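PDB 2WY3: protein UL16 from Human herpesvirus 5 strain ad169, which helps the virus evade natural killer cells by sequestering diverse KLRK1 ligands in the endoplasmic reticulum and cis-Golgi and blocking ULBP1 and ULBP2 from the receptor. Local coordinates for residues C12-V16 against T17-S21. Numbering follows the deposited sequence.
Sequences CRLNV and TELAS. With NAG (2-acetamido-2-deoxy-beta-D-glucopyranose), chain H.
L14 meets L19 across the turn that follows strand 10-13. The two side chains cross at about a right angle, with L14 CD1 4.2 Å from L19 CD2. Both also lie on L115 of strand 110-118, so this side of the turn packs on the six-stranded sheet of the domain. N15 starts the sequon N-V-T and carries the glycan: its ND2 is bonded to C1 of the NAG. With CG of N15 anti to the backbone N (chi1 -177°), it sits beside the carbonyl carbon, and OD1 comes near T17 N. N15 OD1 accepts a weak bond from T17 N at 3.0 Å, which makes a weakly closed Asx turn at the glycosylation site. N15 O accepts E18 N at 2.9 Å, closing a type I beta turn over N15-E18. E18 CG lies against the sugar ring oxygen, 3.4 Å from NAG O5. Its carboxylate turns over the N15 side chain, with E18 CD 3.8 Å from N15 CB. One water bridges N15 ND2, E18 OE2 and the acetamide O7 of the NAG. V16 O receives L19 N at 3.2 Å. This closes a second, overlapping type I turn, which runs into the helical backbone angles of 17-21. V16 O also accepts a water at 2.9 Å, which in turn accepts from A20 N. CB of V16 lies 4.4 Å from L19 CD1, while the V16 side chain also touches V62 of strand 62-68.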
ATOM      1  N   CYS B  12      26.412  -6.244   6.901  1.00 27.60           N
ATOM      2  CA  CYS B  12      27.064  -6.474   5.636  0.56 27.59           C
ATOM      3  C   CYS B  12      27.487  -5.158   4.986  1.00 27.74           C
ATOM      4  O   CYS B  12      26.820  -4.137   5.075  1.00 29.44           O
ATOM      5  CB  CYS B  12      26.226  -7.404   4.732  0.56 31.68           C
ATOM      6  SG  CYS B  12      24.683  -6.811   3.957  0.56 39.96           S
ATOM      7  N   ARG B  13      28.674  -5.182   4.392  1.00 26.93           N
ATOM      8  CA  ARG B  13      29.165  -3.994   3.698  1.00 31.36           C
ATOM      9  C   ARG B  13      28.615  -4.020   2.276  1.00 29.52           C
ATOM     10  O   ARG B  13      28.855  -4.969   1.532  1.00 32.22           O
ATOM     11  CB  ARG B  13      30.693  -3.967   3.679  1.00 40.95           C
ATOM     12  CG  ARG B  13      31.296  -2.799   2.910  1.00 48.72           C
ATOM     13  CD  ARG B  13      31.130  -1.490   3.657  1.00 58.62           C
ATOM     14  NE  ARG B  13      31.530  -1.613   5.056  1.00 71.21           N
ATOM     15  CZ  ARG B  13      32.785  -1.542   5.488  1.00 80.89           C
ATOM     16  NH1 ARG B  13      33.778  -1.352   4.628  1.00 81.57           N
ATOM     17  NH2 ARG B  13      33.048  -1.666   6.782  1.00 81.93           N
ATOM     18  N   LEU B  14      27.865  -2.992   1.896  1.00 25.80           N
ATOM     19  CA  LEU B  14      27.249  -2.974   0.577  1.00 23.43           C
ATOM     20  C   LEU B  14      28.287  -2.805  -0.521  1.00 29.71           C
ATOM     21  O   LEU B  14      29.135  -1.917  -0.458  1.00 26.37           O
ATOM     22  CB  LEU B  14      26.192  -1.864   0.475  1.00 23.83           C
ATOM     23  CG  LEU B  14      25.565  -1.720  -0.912  1.00 28.14           C
ATOM     24  CD1 LEU B  14      24.756  -2.970  -1.259  1.00 30.55           C
ATOM     25  CD2 LEU B  14      24.687  -0.476  -0.979  1.00 36.39           C
ATOM     26  N   ASN B  15      28.231  -3.676  -1.519  1.00 23.24           N
ATOM     27  CA  ASN B  15      29.043  -3.509  -2.717  1.00 28.80           C
ATOM     28  C   ASN B  15      28.104  -3.530  -3.907  1.00 32.35           C
ATOM     29  O   ASN B  15      27.644  -4.597  -4.321  1.00 27.26           O
ATOM     30  CB  ASN B  15      30.074  -4.626  -2.830  1.00 29.77           C
ATOM     31  CG  ASN B  15      30.989  -4.460  -4.036  1.00 36.41           C
ATOM     32  OD1 ASN B  15      30.609  -3.855  -5.040  1.00 35.96           O
ATOM     33  ND2 ASN B  15      32.200  -4.999  -3.938  1.00 43.22           N
ATOM     34  N   VAL B  16      27.801  -2.353  -4.448  1.00 26.36           N
ATOM     35  CA  VAL B  16      26.751  -2.256  -5.462  1.00 25.33           C
ATOM     36  C   VAL B  16      27.097  -3.037  -6.727  1.00 26.87           C
ATOM     37  O   VAL B  16      26.203  -3.468  -7.465  1.00 29.81           O
ATOM     38  CB  VAL B  16      26.399  -0.780  -5.811  1.00 23.98           C
ATOM     39  CG1 VAL B  16      25.822  -0.069  -4.584  1.00 24.67           C
ATOM     40  CG2 VAL B  16      27.629  -0.055  -6.342  1.00 28.72           C
ATOM     41  N   THR B  17      28.391  -3.230  -6.961  1.00 23.19           N
ATOM     42  CA  THR B  17      28.860  -3.970  -8.129  1.00 26.11           C
ATOM     43  C   THR B  17      28.463  -5.450  -8.065  1.00 31.77           C
ATOM     44  O   THR B  17      28.443  -6.139  -9.082  1.00 32.05           O
ATOM     45  CB  THR B  17      30.389  -3.846  -8.280  1.00 38.72           C
ATOM     46  OG1 THR B  17      30.755  -2.462  -8.218  1.00 36.62           O
ATOM     47  CG2 THR B  17      30.850  -4.429  -9.606  1.00 42.74           C
ATOM     48  N   GLU B  18      28.140  -5.937  -6.870  1.00 25.66           N
ATOM     49  CA  GLU B  18      27.793  -7.342  -6.710  1.00 26.62           C
ATOM     50  C   GLU B  18      26.291  -7.585  -6.861  1.00 21.92           C
ATOM     51  O   GLU B  18      25.860  -8.728  -6.997  1.00 22.34           O
ATOM     52  CB  GLU B  18      28.243  -7.862  -5.344  1.00 34.43           C
ATOM     53  CG  GLU B  18      29.747  -7.940  -5.174  1.00 52.29           C
ATOM     54  CD  GLU B  18      30.145  -8.278  -3.753  1.00 72.08           C
ATOM     55  OE1 GLU B  18      29.237  -8.441  -2.908  1.00 76.49           O
ATOM     56  OE2 GLU B  18      31.362  -8.377  -3.482  1.00 82.04           O
ATOM     57  N   LEU B  19      25.501  -6.516  -6.844  1.00 20.51           N
ATOM     58  CA  LEU B  19      24.043  -6.684  -6.808  1.00 20.73           C
ATOM     59  C   LEU B  19      23.482  -7.391  -8.040  1.00 23.78           C
ATOM     60  O   LEU B  19      22.559  -8.196  -7.926  1.00 21.70           O
ATOM     61  CB  LEU B  19      23.330  -5.338  -6.620  1.00 17.94           C
ATOM     62  CG  LEU B  19      23.569  -4.642  -5.281  1.00 21.14           C
ATOM     63  CD1 LEU B  19      22.855  -3.294  -5.261  1.00 26.16           C
ATOM     64  CD2 LEU B  19      23.105  -5.520  -4.136  1.00 24.34           C
ATOM     65  N   ALA B  20      24.014  -7.081  -9.219  1.00 21.33           N
ATOM     66  CA  ALA B  20      23.471  -7.662 -10.446  1.00 26.45           C
ATOM     67  C   ALA B  20      23.422  -9.193 -10.406  1.00 28.38           C
ATOM     68  O   ALA B  20      22.454  -9.795 -10.873  1.00 33.77           O
ATOM     69  CB  ALA B  20      24.248  -7.182 -11.671  1.00 28.44           C
ATOM     70  N   SER B  21      24.462  -9.807  -9.847  1.00 22.23           N
ATOM     71  CA  SER B  21      24.589 -11.266  -9.824  1.00 24.27           C
ATOM     72  C   SER B  21      23.841 -11.982  -8.688  1.00 27.72           C
ATOM     73  O   SER B  21      23.755 -13.213  -8.674  1.00 28.17           O
ATOM     74  CB  SER B  21      26.070 -11.674  -9.819  1.00 29.26           C
ATOM     75  OG  SER B  21      26.701 -11.278  -8.607  1.00 33.74           O
TER
HETATM   76  C1  NAG H1201      32.857  -4.990  -5.225  1.00 40.57           C
HETATM   77  C2  NAG H1201      34.317  -5.022  -4.770  1.00 50.56           C
HETATM   78  C3  NAG H1201      35.270  -5.320  -5.921  1.00 60.70           C
HETATM   79  C4  NAG H1201      34.802  -6.528  -6.715  1.00 63.62           C
HETATM   80  C5  NAG H1201      33.337  -6.401  -7.112  1.00 60.13           C
HETATM   81  C6  NAG H1201      32.861  -7.708  -7.733  1.00 60.50           C
HETATM   82  C7  NAG H1201      35.053  -3.703  -2.876  1.00 54.31           C
HETATM   83  C8  NAG H1201      35.358  -2.342  -2.321  1.00 48.48           C
HETATM   84  N2  NAG H1201      34.676  -3.759  -4.152  1.00 51.44           N
HETATM   85  O3  NAG H1201      36.558  -5.580  -5.409  1.00 64.97           O
HETATM   86  O4  NAG H1201      35.593  -6.653  -7.876  1.00 67.24           O
HETATM   87  O5  NAG H1201      32.518  -6.129  -5.993  1.00 53.38           O
HETATM   88  O6  NAG H1201      32.928  -8.724  -6.752  1.00 61.62           O
HETATM   89  O7  NAG H1201      35.155  -4.702  -2.165  1.00 57.74           O
HETATM   90  O   HOH W   1      32.662  -6.579  -1.604  0.79 40.08           O
HETATM   91  O   HOH W   2      25.599  -4.829  -9.996  0.96 31.34           O